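ADP-dependent (S)-NAD(P)H-hydrate dehydratase (Enterococcus faecalis, PDB 2R3B) probably catalyses the ADP-dependent dehydration of the S-form of hydrated NADH and NADPH, releasing AMP and phosphate and so repairing the damaged cofactor. Local coordinates at residues B[102-110]-B[133-142]; B[227-236]-B[274-282]. All blocks are in the same frame, centred on the assembly; numbering follows the deposited sequence.

Contact 1. Residues B[102-110]-B[133-142]; sequences TVLLTNVVE and MVLAQHQKQQ
Q137 and V109 meet where helix 102-111 lies closest to the end of helix 125-137, and the pair illustrates how glutamines can stitch one helix to the carbonyls of another. The Q137 side chain leaves its helix with CG opposite the backbone N (chi1 -158°) and runs straight on from there, which carries the amide across to the neighbouring helix. In the conformer described, one of two, its NE2 gives a nearly linear bond to T106 O (2.8 Å), an oxygen that already takes the helical N-H of E110. V109 CG1 sits over one face of this amide, 3.6 Å from Q137 CD. This is the close-packed part, and V109 continues inward to touch I115 of strand 114-117 and I78 of strand 74-78.

Beyond the helix end two more glutamines donate to the last carbonyls of 102-110. Q142 NE2 reaches V109 O at 2.7 Å, arriving almost along the C=O axis, and also binds A112 O. Q139 NE2 takes a lone pair of E110 O at 3.0 Å, in the plane of that carbonyl. Each amide has its own support: Q142 OE1 accepts from Q139 N, and Q139 OE1 from Q141 NE2 (2.8 Å).

The outer side is looser. There a water donates to both E110 OE2 and Q139 OE1. At the far end the selenomethionine M133, also modelled in two conformers, brings CE 3.7 Å from T106 OG1, then near T102 CG2 and the buried L105 CD1, without a polar bond. The two helices run in roughly the same direction, 43° apart, with strand 114-117 between them in sequence: they are successive helices of the alternating strand-helix pattern of the ribokinase-like fold, packed side by side on one face of its central sheet.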
loop_
_atom_site.group_PDB
_atom_site.type_symbol
_atom_site.label_atom_id
_atom_site.label_comp_id
_atom_site.label_asym_id
_atom_site.label_seq_id
_atom_site.Cartn_x
_atom_site.Cartn_y
_atom_site.Cartn_z
ATOM N N THR B 102 -8.244 -17.024 21.957
ATOM C CA THR B 102 -9.581 -17.191 22.557
ATOM C C THR B 102 -9.850 -16.165 23.665
ATOM O O THR B 102 -10.895 -15.548 23.704
ATOM C CB THR B 102 -9.729 -18.611 23.155
ATOM O OG1 THR B 102 -9.368 -19.562 22.156
ATOM C CG2 THR B 102 -11.196 -18.887 23.618
ATOM N N VAL B 103 -8.912 -16.020 24.582
ATOM C CA VAL B 103 -9.093 -15.125 25.715
ATOM C C VAL B 103 -9.095 -13.668 25.287
ATOM O O VAL B 103 -9.969 -12.895 25.665
ATOM C CB VAL B 103 -8.045 -15.414 26.785
ATOM C CG1 VAL B 103 -8.163 -14.385 27.946
ATOM C CG2 VAL B 103 -8.216 -16.900 27.269
ATOM N N LEU B 104 -8.137 -13.307 24.454
ATOM C CA LEU B 104 -8.032 -11.918 23.984
ATOM C C LEU B 104 -9.242 -11.515 23.148
ATOM O O LEU B 104 -9.768 -10.412 23.282
ATOM C CB LEU B 104 -6.758 -11.771 23.174
ATOM C CG LEU B 104 -6.478 -10.339 22.702
ATOM C CD1 LEU B 104 -6.546 -9.333 23.878
ATOM C CD2 LEU B 104 -5.106 -10.312 22.018
ATOM N N LEU B 105 -9.725 -12.411 22.303
ATOM C CA LEU B 105 -10.887 -12.077 21.478
ATOM C C LEU B 105 -12.133 -11.894 22.371
ATOM O O LEU B 105 -12.939 -10.974 22.181
ATOM C CB LEU B 105 -11.069 -13.105 20.379
ATOM C CG LEU B 105 -11.821 -14.412 20.514
ATOM C CD1 LEU B 105 -13.351 -14.188 20.508
ATOM C CD2 LEU B 105 -11.425 -15.323 19.336
ATOM N N THR B 106 -12.250 -12.713 23.413
ATOM C CA THR B 106 -13.311 -12.541 24.388
ATOM C C THR B 106 -13.214 -11.209 25.123
ATOM O O THR B 106 -14.212 -10.549 25.360
ATOM C CB THR B 106 -13.286 -13.750 25.355
ATOM O OG1 THR B 106 -13.506 -14.950 24.575
ATOM C CG2 THR B 106 -14.290 -13.604 26.471
ATOM N N ASN B 107 -12.002 -10.778 25.428
ATOM C CA ASN B 107 -11.766 -9.522 26.097
ATOM C C ASN B 107 -12.218 -8.361 25.241
ATOM O O ASN B 107 -12.911 -7.451 25.723
ATOM C CB ASN B 107 -10.281 -9.400 26.406
ATOM C CG ASN B 107 -9.955 -8.362 27.431
ATOM O OD1 ASN B 107 -10.776 -7.528 27.835
ATOM N ND2 ASN B 107 -8.731 -8.441 27.909
ATOM N N VAL B 108 -11.804 -8.361 23.981
ATOM C CA VAL B 108 -12.164 -7.261 23.097
ATOM C C VAL B 108 -13.661 -7.229 22.812
ATOM O O VAL B 108 -14.267 -6.156 22.735
ATOM C CB VAL B 108 -11.294 -7.179 21.802
ATOM C CG1 VAL B 108 -9.795 -7.143 22.155
ATOM C CG2 VAL B 108 -11.583 -8.269 20.829
ATOM N N VAL B 109 -14.285 -8.381 22.667
ATOM C CA VAL B 109 -15.742 -8.392 22.501
ATOM C C VAL B 109 -16.466 -7.866 23.755
ATOM O O VAL B 109 -17.445 -7.115 23.657
ATOM C CB VAL B 109 -16.240 -9.815 22.144
ATOM C CG1 VAL B 109 -17.744 -9.893 22.298
ATOM C CG2 VAL B 109 -15.748 -10.195 20.753
ATOM N N GLU B 110 -15.965 -8.229 24.934
ATOM C CA GLU B 110 -16.557 -7.784 26.211
ATOM C C GLU B 110 -16.541 -6.254 26.365
ATOM O O GLU B 110 -17.484 -5.672 26.899
ATOM C CB GLU B 110 -15.819 -8.417 27.365
ATOM C CG GLU B 110 -16.535 -8.345 28.689
ATOM C CD GLU B 110 -16.368 -7.020 29.423
ATOM O OE1 GLU B 110 -15.362 -6.274 29.185
ATOM O OE2 GLU B 110 -17.243 -6.722 30.296
HETATM N N MSE B 133 -19.754 -18.173 20.127
HETATM C CA MSE B 133 -19.111 -17.484 21.247
HETATM C C MSE B 133 -19.640 -16.073 21.334
HETATM O O MSE B 133 -19.987 -15.605 22.403
HETATM C CB MSE B 133 -17.576 -17.498 21.117
HETATM C CG MSE B 133 -16.967 -18.874 21.287
HETATM SE SE MSE B 133 -15.044 -18.884 20.987
HETATM C CE MSE B 133 -14.595 -17.611 22.190
ATOM N N VAL B 134 -19.738 -15.399 20.191
ATOM C CA VAL B 134 -20.200 -14.018 20.183
ATOM C C VAL B 134 -21.643 -13.877 20.581
ATOM O O VAL B 134 -22.013 -12.986 21.339
ATOM C CB VAL B 134 -19.986 -13.369 18.786
ATOM C CG1 VAL B 134 -20.792 -12.063 18.642
ATOM C CG2 VAL B 134 -18.503 -13.158 18.554
ATOM N N LEU B 135 -22.488 -14.753 20.062
ATOM C CA LEU B 135 -23.885 -14.724 20.438
ATOM C C LEU B 135 -24.024 -15.009 21.937
ATOM O O LEU B 135 -24.842 -14.389 22.586
ATOM C CB LEU B 135 -24.688 -15.749 19.650
ATOM C CG LEU B 135 -24.854 -15.432 18.160
ATOM C CD1 LEU B 135 -25.494 -16.627 17.447
ATOM C CD2 LEU B 135 -25.677 -14.197 17.978
ATOM N N ALA B 136 -23.237 -15.945 22.464
ATOM C CA ALA B 136 -23.315 -16.300 23.897
ATOM C C ALA B 136 -22.873 -15.126 24.764
ATOM O O ALA B 136 -23.459 -14.852 25.815
ATOM C CB ALA B 136 -22.438 -17.502 24.188
ATOM N N GLN B 137 -21.832 -14.433 24.297
ATOM C CA GLN B 137 -21.206 -13.346 25.053
ATOM C C GLN B 137 -21.954 -12.010 24.998
ATOM O O GLN B 137 -21.739 -11.128 25.820
ATOM C CB GLN B 137 -19.778 -13.146 24.528
ATOM C CG GLN B 137 -18.918 -12.477 25.528
ATOM C CD GLN B 137 -17.521 -12.185 25.042
ATOM O OE1 GLN B 137 -16.971 -12.902 24.190
ATOM N NE2 GLN B 137 -16.909 -11.181 25.640
ATOM N N HIS B 138 -22.821 -11.840 24.009
ATOM C CA HIS B 138 -23.488 -10.555 23.748
ATOM C C HIS B 138 -24.176 -9.969 24.965
ATOM O O HIS B 138 -24.917 -10.667 25.646
ATOM C CB HIS B 138 -24.526 -10.720 22.607
ATOM C CG HIS B 138 -25.255 -9.457 22.235
ATOM N ND1 HIS B 138 -26.624 -9.414 22.062
ATOM C CD2 HIS B 138 -24.807 -8.212 21.956
ATOM C CE1 HIS B 138 -26.990 -8.192 21.713
ATOM N NE2 HIS B 138 -25.907 -7.436 21.651
ATOM N N GLN B 139 -23.959 -8.674 25.170
ATOM C CA GLN B 139 -24.489 -7.921 26.298
ATOM C C GLN B 139 -25.564 -7.011 25.803
ATOM O O GLN B 139 -25.518 -6.506 24.661
ATOM C CB GLN B 139 -23.410 -7.080 26.973
ATOM C CG GLN B 139 -22.268 -7.874 27.587
ATOM C CD GLN B 139 -21.094 -6.995 27.885
ATOM O OE1 GLN B 139 -21.204 -6.065 28.655
ATOM N NE2 GLN B 139 -19.965 -7.284 27.293
ATOM N N LYS B 140 -26.526 -6.763 26.680
ATOM C CA LYS B 140 -27.745 -6.091 26.278
ATOM C C LYS B 140 -27.467 -4.742 25.642
ATOM O O LYS B 140 -28.125 -4.371 24.677
ATOM C CB LYS B 140 -28.667 -5.910 27.482
ATOM C CG LYS B 140 -30.063 -5.471 27.113
ATOM C CD LYS B 140 -30.942 -5.387 28.360
ATOM C CE LYS B 140 -32.269 -4.684 28.071
ATOM N NZ LYS B 140 -33.157 -5.495 27.165
ATOM N N GLN B 141 -26.509 -4.011 26.183
ATOM C CA GLN B 141 -26.239 -2.659 25.706
ATOM C C GLN B 141 -25.416 -2.560 24.406
ATOM O O GLN B 141 -25.241 -1.469 23.863
ATOM C CB GLN B 141 -25.560 -1.825 26.778
ATOM C CG GLN B 141 -24.055 -2.057 26.975
ATOM C CD GLN B 141 -23.716 -3.364 27.632
ATOM O OE1 GLN B 141 -24.594 -4.056 28.160
ATOM N NE2 GLN B 141 -22.426 -3.724 27.603
ATOM N N GLN B 142 -24.889 -3.679 23.946
ATOM C CA GLN B 142 -24.036 -3.699 22.764
ATOM C C GLN B 142 -24.873 -3.852 21.490
ATOM O O GLN B 142 -25.743 -4.709 21.398
ATOM C CB GLN B 142 -23.081 -4.891 22.828
ATOM C CG GLN B 142 -22.042 -4.827 23.904
ATOM C CD GLN B 142 -21.201 -6.062 23.920
ATOM O OE1 GLN B 142 -21.729 -7.194 23.878
ATOM N NE2 GLN B 142 -19.871 -5.873 24.003
HETATM O O HOH W 1 -19.136 -4.710 29.993
#

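Contact 2. Residues B[227-236]-B[274-282]. With EDO (1,2-ethanediol), chain L.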
loop_
_atom_site.group_PDB
_atom_site.type_symbol
_atom_site.label_atom_id
_atom_site.label_comp_id
_atom_site.label_asym_id
_atom_site.label_seq_id
_atom_site.Cartn_x
_atom_site.Cartn_y
_atom_site.Cartn_z
ATOM N N GLY B 227 -23.318 0.333 -10.709
ATOM C CA GLY B 227 -21.854 0.511 -10.604
ATOM C C GLY B 227 -21.279 0.039 -9.269
ATOM O O GLY B 227 -20.079 -0.207 -9.152
HETATM N N MSE B 228 -22.149 -0.122 -8.268
HETATM C CA MSE B 228 -21.774 -0.587 -6.934
HETATM C C MSE B 228 -21.920 -2.097 -6.800
HETATM O O MSE B 228 -21.673 -2.657 -5.744
HETATM C CB MSE B 228 -22.658 0.113 -5.893
HETATM C CG MSE B 228 -22.459 1.605 -5.813
HETATM SE SE MSE B 228 -23.878 2.470 -4.765
HETATM C CE MSE B 228 -23.355 1.697 -3.047
ATOM N N ALA B 229 -22.345 -2.769 -7.874
ATOM C CA ALA B 229 -22.594 -4.217 -7.850
ATOM C C ALA B 229 -21.260 -4.952 -8.037
ATOM O O ALA B 229 -21.002 -5.581 -9.074
ATOM C CB ALA B 229 -23.577 -4.606 -8.942
ATOM N N THR B 230 -20.420 -4.862 -7.020
ATOM C CA THR B 230 -19.100 -5.427 -7.099
ATOM C C THR B 230 -18.725 -5.929 -5.707
ATOM O O THR B 230 -19.246 -5.451 -4.692
ATOM C CB THR B 230 -18.058 -4.409 -7.635
ATOM O OG1 THR B 230 -16.797 -5.076 -7.805
ATOM C CG2 THR B 230 -17.863 -3.220 -6.711
ATOM N N GLY B 231 -17.857 -6.927 -5.653
ATOM C CA GLY B 231 -17.483 -7.498 -4.348
ATOM C C GLY B 231 -16.907 -6.464 -3.415
ATOM O O GLY B 231 -15.984 -5.742 -3.787
ATOM N N GLY B 232 -17.429 -6.411 -2.183
ATOM C CA GLY B 232 -16.934 -5.499 -1.154
ATOM C C GLY B 232 -17.900 -4.376 -0.822
ATOM O O GLY B 232 -17.762 -3.724 0.197
ATOM N N THR B 233 -18.849 -4.107 -1.720
ATOM C CA THR B 233 -19.840 -3.043 -1.450
ATOM C C THR B 233 -20.590 -3.305 -0.162
ATOM O O THR B 233 -20.779 -2.412 0.641
ATOM C CB THR B 233 -20.786 -2.874 -2.632
ATOM O OG1 THR B 233 -20.013 -2.420 -3.748
ATOM C CG2 THR B 233 -21.872 -1.848 -2.313
ATOM N N GLY B 234 -21.000 -4.544 0.066
ATOM C CA GLY B 234 -21.709 -4.881 1.270
ATOM C C GLY B 234 -20.856 -4.874 2.519
ATOM O O GLY B 234 -21.313 -4.477 3.583
ATOM N N ASP B 235 -19.614 -5.332 2.396
ATOM C CA ASP B 235 -18.639 -5.262 3.491
ATOM C C ASP B 235 -18.421 -3.810 3.911
ATOM O O ASP B 235 -18.293 -3.495 5.094
ATOM C CB ASP B 235 -17.298 -5.831 3.036
ATOM C CG ASP B 235 -17.430 -7.264 2.500
ATOM O OD1 ASP B 235 -18.235 -8.041 3.067
ATOM O OD2 ASP B 235 -16.751 -7.587 1.498
ATOM N N THR B 236 -18.323 -2.937 2.926
ATOM C CA THR B 236 -18.181 -1.501 3.171
ATOM C C THR B 236 -19.359 -0.913 3.935
ATOM O O THR B 236 -19.173 -0.201 4.960
ATOM C CB THR B 236 -17.887 -0.764 1.857
ATOM O OG1 THR B 236 -16.656 -1.294 1.328
ATOM C CG2 THR B 236 -17.720 0.742 2.089
ATOM N N TYR B 274 -17.247 3.727 -13.982
ATOM C CA TYR B 274 -18.133 2.671 -14.484
ATOM C C TYR B 274 -18.451 1.637 -13.385
ATOM O O TYR B 274 -19.608 1.265 -13.191
ATOM C CB TYR B 274 -17.479 2.021 -15.675
ATOM C CG TYR B 274 -18.326 1.012 -16.385
ATOM C CD1 TYR B 274 -19.354 1.422 -17.225
ATOM C CD2 TYR B 274 -18.117 -0.342 -16.220
ATOM C CE1 TYR B 274 -20.166 0.503 -17.880
ATOM C CE2 TYR B 274 -18.895 -1.280 -16.896
ATOM C CZ TYR B 274 -19.934 -0.835 -17.741
ATOM O OH TYR B 274 -20.711 -1.771 -18.385
ATOM N N VAL B 275 -17.414 1.200 -12.663
ATOM C CA VAL B 275 -17.561 0.423 -11.437
ATOM C C VAL B 275 -16.976 1.284 -10.322
ATOM O O VAL B 275 -15.924 1.960 -10.509
ATOM C CB VAL B 275 -16.891 -0.968 -11.501
ATOM C CG1 VAL B 275 -15.412 -0.840 -11.592
ATOM C CG2 VAL B 275 -17.257 -1.800 -10.284
ATOM N N VAL B 276 -17.684 1.272 -9.183
ATOM C CA VAL B 276 -17.312 2.050 -8.018
ATOM C C VAL B 276 -16.568 1.110 -7.051
ATOM O O VAL B 276 -17.148 0.225 -6.456
ATOM C CB VAL B 276 -18.523 2.634 -7.308
ATOM C CG1 VAL B 276 -18.082 3.397 -6.050
ATOM C CG2 VAL B 276 -19.321 3.576 -8.299
ATOM N N LEU B 277 -15.272 1.286 -6.959
ATOM C CA LEU B 277 -14.453 0.470 -6.051
ATOM C C LEU B 277 -14.925 0.744 -4.643
ATOM O O LEU B 277 -14.985 1.902 -4.222
ATOM C CB LEU B 277 -12.982 0.830 -6.187
ATOM C CG LEU B 277 -12.225 0.501 -7.468
ATOM C CD1 LEU B 277 -10.775 1.005 -7.316
ATOM C CD2 LEU B 277 -12.287 -0.981 -7.831
ATOM N N PRO B 278 -15.284 -0.310 -3.897
ATOM C CA PRO B 278 -15.835 -0.040 -2.552
ATOM C C PRO B 278 -14.951 0.762 -1.612
ATOM O O PRO B 278 -15.452 1.543 -0.770
ATOM C CB PRO B 278 -16.052 -1.445 -2.005
ATOM C CG PRO B 278 -16.326 -2.248 -3.162
ATOM C CD PRO B 278 -15.355 -1.739 -4.210
ATOM N N THR B 279 -13.643 0.577 -1.719
ATOM C CA THR B 279 -12.723 1.336 -0.911
ATOM C C THR B 279 -12.772 2.831 -1.204
ATOM O O THR B 279 -12.478 3.623 -0.311
ATOM C CB THR B 279 -11.299 0.836 -1.056
ATOM O OG1 THR B 279 -10.929 0.918 -2.417
ATOM C CG2 THR B 279 -11.207 -0.620 -0.603
ATOM N N LYS B 280 -13.187 3.229 -2.420
ATOM C CA LYS B 280 -13.381 4.671 -2.703
ATOM C C LYS B 280 -14.538 5.303 -1.939
ATOM O O LYS B 280 -14.487 6.506 -1.596
ATOM C CB LYS B 280 -13.584 4.942 -4.194
ATOM C CG LYS B 280 -12.317 4.856 -4.973
ATOM C CD LYS B 280 -12.495 5.235 -6.433
ATOM C CE LYS B 280 -12.708 6.750 -6.632
ATOM N NZ LYS B 280 -12.605 7.233 -8.092
ATOM N N ILE B 281 -15.575 4.513 -1.627
ATOM C CA ILE B 281 -16.659 5.008 -0.808
ATOM C C ILE B 281 -16.115 5.280 0.581
ATOM O O ILE B 281 -16.311 6.349 1.136
ATOM C CB ILE B 281 -17.846 4.042 -0.734
ATOM C CG1 ILE B 281 -18.482 3.885 -2.136
ATOM C CG2 ILE B 281 -18.887 4.524 0.321
ATOM C CD1 ILE B 281 -19.534 2.740 -2.227
ATOM N N SER B 282 -15.394 4.325 1.139
ATOM C CA SER B 282 -14.809 4.536 2.480
ATOM C C SER B 282 -13.909 5.780 2.553
ATOM O O SER B 282 -13.955 6.559 3.527
ATOM C CB SER B 282 -14.038 3.271 2.897
ATOM O OG SER B 282 -14.972 2.172 2.982
HETATM C C1 EDO L . -14.212 -10.440 -1.168
HETATM O O1 EDO L . -14.061 -11.329 -0.050
HETATM C C2 EDO L . -14.929 -9.182 -0.691
HETATM O O2 EDO L . -16.242 -9.498 -0.173
HETATM O O HOH W 2 -19.264 0.064 -4.570
HETATM O O HOH W 3 -14.057 -0.223 2.213
#
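P278 presses its ring into the turn that leads to helix 233-247, and following its carbons one by one shows how a proline can fit a glycine-rich loop. From CB, which lies 3.4 Å from T236 OG1 and near G232 O, the ring passes to CG, which meets the loop backbone, 3.4 Å from T233 N and almost as near G232 C. CD then turns back towards T230, whose CG2 is 3.8 Å away. G232, at phi 110°, lays its bare backbone against P278 CG.

Around the ring, the hydroxyls of T233 and T236 bond back to the loop. T236 OG1 donates to G232 O, which the helical N-H of T236 approaches from the opposite face of the carbonyl. T233 OG1 donates to M228 O (2.6 Å) and receives a water that also donates to V276 O, bridging the two segments. A second water links T236 OG1 with S282 OG, beside the close approach of T236 CG2 to that serine oxygen.

Further back, the segments join through one direct backbone bond: V276 N to G227 O, 2.8 Å and nearly straight at 174°, with the donor standing above the carbonyl plane. The selenomethionine M228 and I281 side chains cross at about a right angle, with CE 4.0 Å from CD1.

The far side of the loop faces the predicted site. G234 is predicted to bind AMP and D235 (6S)-NADPHX; here D235 OD2 accepts from O2 of an ethanediol, probably from the crystallisation liquor. The GTGD sequence, G232 to D235, at the start of helix 233-247 matches the motif that in ribokinase-like enzymes forms the anion hole and supplies the catalytic base, consistent with such a role here.

In the fold
The two contacts lie on opposite sides of the chain's centre, their own centres 30 Å apart and their nearest atoms about 16 Å apart, so neither touches the other. Contact 2 belongs to the predicted active site: it includes G234 and D235, G232 lies about 6 Å from the side chain of A59, also predicted to bind (6S)-NADPHX, and the side chains of T233 and H172 are about 10 Å apart. Contact 1 is away from these positions and joins two neighbouring helices that pack on the sheet, with a magnesium ion about 4 Å from the side chain of E110. Both also border other subunits of the tetramer, contact 1 the second and contact 2 the third.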